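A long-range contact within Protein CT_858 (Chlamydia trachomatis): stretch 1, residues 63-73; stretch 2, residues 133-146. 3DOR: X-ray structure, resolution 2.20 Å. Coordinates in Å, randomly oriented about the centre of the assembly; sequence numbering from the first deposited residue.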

# COMPACT_ATOMS: atom_id res chain seq x y z
N ALA B 63 17.66 11.60 -6.82
CA ALA B 63 17.84 10.36 -7.57
C ALA B 63 19.32 9.96 -7.64
O ALA B 63 19.65 8.78 -7.56
CB ALA B 63 17.27 10.52 -8.98
N ASP B 64 20.20 10.95 -7.77
CA ASP B 64 21.64 10.68 -7.83
C ASP B 64 22.15 10.24 -6.48
O ASP B 64 23.05 9.41 -6.38
CB ASP B 64 22.41 11.91 -8.30
CG ASP B 64 22.19 12.20 -9.78
OD1 ASP B 64 21.47 11.42 -10.44
OD2 ASP B 64 22.72 13.21 -10.28
N PHE B 65 21.56 10.79 -5.42
CA PHE B 65 21.93 10.45 -4.06
C PHE B 65 21.64 8.96 -3.81
O PHE B 65 22.47 8.23 -3.27
CB PHE B 65 21.12 11.32 -3.09
CG PHE B 65 21.28 10.95 -1.64
CD1 PHE B 65 22.50 11.14 -0.99
CD2 PHE B 65 20.20 10.43 -0.92
CE1 PHE B 65 22.64 10.82 0.36
CE2 PHE B 65 20.33 10.10 0.44
CZ PHE B 65 21.55 10.29 1.08
N ILE B 66 20.45 8.51 -4.19
CA ILE B 66 20.10 7.11 -4.00
C ILE B 66 20.88 6.26 -5.01
O ILE B 66 21.28 5.14 -4.71
CB ILE B 66 18.58 6.87 -4.18
CG1 ILE B 66 17.80 7.69 -3.16
CG2 ILE B 66 18.25 5.37 -4.01
CD1 ILE B 66 18.14 7.36 -1.72
N GLY B 67 21.10 6.81 -6.20
CA GLY B 67 21.85 6.09 -7.21
C GLY B 67 23.27 5.83 -6.73
O GLY B 67 23.94 4.91 -7.21
N GLY B 68 23.73 6.64 -5.78
CA GLY B 68 25.08 6.48 -5.26
C GLY B 68 25.26 5.23 -4.43
O GLY B 68 26.39 4.84 -4.11
N LEU B 69 24.16 4.58 -4.07
CA LEU B 69 24.23 3.36 -3.28
C LEU B 69 24.65 2.17 -4.15
O LEU B 69 24.98 1.11 -3.63
CB LEU B 69 22.88 3.06 -2.63
CG LEU B 69 22.39 4.01 -1.53
CD1 LEU B 69 20.94 3.69 -1.18
CD2 LEU B 69 23.29 3.88 -0.30
N ASN B 70 24.65 2.37 -5.46
CA ASN B 70 25.02 1.30 -6.39
C ASN B 70 24.23 0.03 -6.00
O ASN B 70 24.80 -1.03 -5.80
CB ASN B 70 26.53 1.06 -6.33
CG ASN B 70 27.07 0.32 -7.55
OD1 ASN B 70 28.26 0.43 -7.89
ND2 ASN B 70 26.21 -0.45 -8.20
N ASP B 71 22.91 0.18 -5.88
CA ASP B 71 22.00 -0.90 -5.49
C ASP B 71 20.91 -0.99 -6.55
O ASP B 71 20.07 -0.09 -6.65
CB ASP B 71 21.37 -0.57 -4.13
CG ASP B 71 20.51 -1.71 -3.58
OD1 ASP B 71 19.90 -2.46 -4.37
OD2 ASP B 71 20.43 -1.83 -2.33
N PHE B 72 20.89 -2.06 -7.35
CA PHE B 72 19.86 -2.16 -8.38
C PHE B 72 18.46 -2.11 -7.80
O PHE B 72 17.51 -1.78 -8.50
CB PHE B 72 20.04 -3.42 -9.23
CG PHE B 72 21.34 -3.45 -9.98
CD1 PHE B 72 22.39 -4.26 -9.54
CD2 PHE B 72 21.54 -2.66 -11.10
CE1 PHE B 72 23.62 -4.27 -10.20
CE2 PHE B 72 22.76 -2.67 -11.77
CZ PHE B 72 23.80 -3.48 -11.32
N HIS B 73 18.33 -2.44 -6.52
CA HIS B 73 17.04 -2.40 -5.83
C HIS B 73 16.70 -0.99 -5.32
O HIS B 73 15.53 -0.61 -5.26
CB HIS B 73 17.04 -3.35 -4.62
CG HIS B 73 16.66 -4.77 -4.93
ND1 HIS B 73 15.73 -5.10 -5.89
CD2 HIS B 73 17.01 -5.93 -4.33
CE1 HIS B 73 15.51 -6.40 -5.86
NE2 HIS B 73 16.27 -6.93 -4.92
N GLY B 133 26.21 5.79 -12.40
CA GLY B 133 25.87 6.30 -11.08
C GLY B 133 27.11 6.93 -10.45
O GLY B 133 28.18 6.92 -11.05
N SER B 134 26.96 7.46 -9.24
CA SER B 134 28.06 8.12 -8.53
C SER B 134 29.22 7.21 -8.15
O SER B 134 30.37 7.61 -8.22
CB SER B 134 27.54 8.78 -7.25
OG SER B 134 26.48 9.68 -7.55
N ASN B 135 28.90 5.99 -7.74
CA ASN B 135 29.92 5.05 -7.33
C ASN B 135 30.03 3.87 -8.29
O ASN B 135 30.20 2.72 -7.87
CB ASN B 135 29.64 4.57 -5.91
CG ASN B 135 29.75 5.70 -4.89
OD1 ASN B 135 28.78 6.06 -4.22
ND2 ASN B 135 30.94 6.29 -4.80
N HIS B 136 29.95 4.18 -9.58
CA HIS B 136 30.05 3.20 -10.65
C HIS B 136 31.33 2.39 -10.47
O HIS B 136 32.40 2.95 -10.21
CB HIS B 136 30.06 3.92 -11.99
CG HIS B 136 30.15 3.00 -13.17
ND1 HIS B 136 31.29 2.87 -13.93
CD2 HIS B 136 29.24 2.16 -13.71
CE1 HIS B 136 31.08 1.99 -14.89
NE2 HIS B 136 29.84 1.55 -14.78
N LYS B 137 31.23 1.07 -10.61
CA LYS B 137 32.39 0.21 -10.44
C LYS B 137 32.81 -0.54 -11.70
O LYS B 137 33.60 -1.48 -11.64
CB LYS B 137 32.13 -0.77 -9.30
CG LYS B 137 31.76 -0.08 -8.00
CD LYS B 137 32.54 -0.64 -6.84
CE LYS B 137 34.03 -0.38 -6.99
NZ LYS B 137 34.82 -1.08 -5.93
N GLY B 138 32.30 -0.12 -12.85
CA GLY B 138 32.68 -0.75 -14.09
C GLY B 138 32.26 -2.20 -14.31
O GLY B 138 32.84 -2.87 -15.15
N THR B 139 31.29 -2.70 -13.57
CA THR B 139 30.86 -4.09 -13.78
C THR B 139 29.98 -4.18 -15.03
O THR B 139 29.33 -3.20 -15.41
CB THR B 139 30.06 -4.64 -12.59
OG1 THR B 139 28.83 -3.93 -12.46
CG2 THR B 139 30.85 -4.49 -11.30
N ALA B 140 29.95 -5.34 -15.66
CA ALA B 140 29.12 -5.54 -16.84
C ALA B 140 27.66 -5.22 -16.52
O ALA B 140 26.95 -4.59 -17.32
CB ALA B 140 29.26 -6.99 -17.35
N ALA B 141 27.20 -5.63 -15.34
CA ALA B 141 25.82 -5.37 -14.96
C ALA B 141 25.51 -3.87 -14.93
O ALA B 141 24.44 -3.45 -15.38
CB ALA B 141 25.51 -6.02 -13.60
N GLU B 142 26.43 -3.06 -14.41
CA GLU B 142 26.21 -1.61 -14.37
C GLU B 142 26.22 -1.06 -15.80
O GLU B 142 25.47 -0.14 -16.13
CB GLU B 142 27.30 -0.92 -13.53
CG GLU B 142 27.34 -1.38 -12.07
CD GLU B 142 28.59 -0.92 -11.35
OE1 GLU B 142 28.61 0.21 -10.83
OE2 GLU B 142 29.56 -1.70 -11.31
N GLU B 143 27.07 -1.63 -16.65
CA GLU B 143 27.16 -1.19 -18.04
C GLU B 143 25.81 -1.39 -18.74
O GLU B 143 25.29 -0.48 -19.39
CB GLU B 143 28.24 -1.99 -18.77
CG GLU B 143 28.44 -1.61 -20.24
CD GLU B 143 29.22 -0.30 -20.42
OE1 GLU B 143 29.64 -0.01 -21.56
OE2 GLU B 143 29.42 0.43 -19.41
N SER B 144 25.25 -2.58 -18.60
CA SER B 144 23.97 -2.89 -19.21
C SER B 144 22.84 -2.06 -18.62
O SER B 144 21.93 -1.66 -19.32
CB SER B 144 23.65 -4.38 -19.06
OG SER B 144 24.58 -5.16 -19.78
N ALA B 145 22.90 -1.80 -17.32
CA ALA B 145 21.85 -1.00 -16.71
C ALA B 145 21.87 0.40 -17.35
O ALA B 145 20.82 0.99 -17.61
CB ALA B 145 22.07 -0.90 -15.19
N ALA B 146 23.07 0.91 -17.64
CA ALA B 146 23.21 2.22 -18.27
C ALA B 146 22.74 2.18 -19.72
O ALA B 146 22.12 3.12 -20.22
CB ALA B 146 24.67 2.67 -18.22
O HOH W 1 24.34 8.36 -8.87
O HOH W 2 26.70 4.25 -8.27

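Two water molecules do the work that direct backbone hydrogen bonds might have done where the end of one helix meets a loop from at least 65 residues away. Water 1 donates to Asp64 O (3.0 Å from the water oxygen) and accepts from Ser134 N (2.8 Å); water 2 repeats the pattern between Gly67 O (3.0 Å) and Asn135 N (2.9 Å). The principle is general: a carbonyl oxygen can accept more than one hydrogen bond, so each of these takes the water as a second donor alongside a backbone amide of its own stretch, and the water relays it to an amide of a neighboring turn, here the type I turn from Gly133 to His136.

Gly68, itself buried, packs against Ser134, with Gly68 CA 3.9 Å from Ser134 CB; the crowding of a CB on Gly68 would come from its own stretch, from Phe65 O. The Asn135 side chain also points toward the first stretch.

Asn70 leaves helical geometry with positive phi, a conformation that asparagine tolerates well, and its CA-to-CB bond points toward the second stretch. There its side chain lies among the backbone of Asn135, the carboxylate of Glu142 and the aliphatic chain of Lys137. That carboxylate is held in place from within its own stretch: Lys137 N donates to Glu142 OE1 (2.8 Å) and Thr139 N to Glu142 OE2 (3.0 Å), while Glu142 N returns a capping bond to Thr139 OG1 (3.2 Å). Glu142, buried, thus braces the start of its helix and holds its carboxylate beside Asn70.

Farther along, the contact turns apolar. Phe72 reaches the helix with CZ 3.8 Å from buried Ala141 CB and CE2 3.9 Å from Ala145 CB, the latter at the ring edge. Alanines four residues apart lie one turn apart on the helix, and their methyls meet the ring. Altogether the stretches bury 389 Å², summed over both sides.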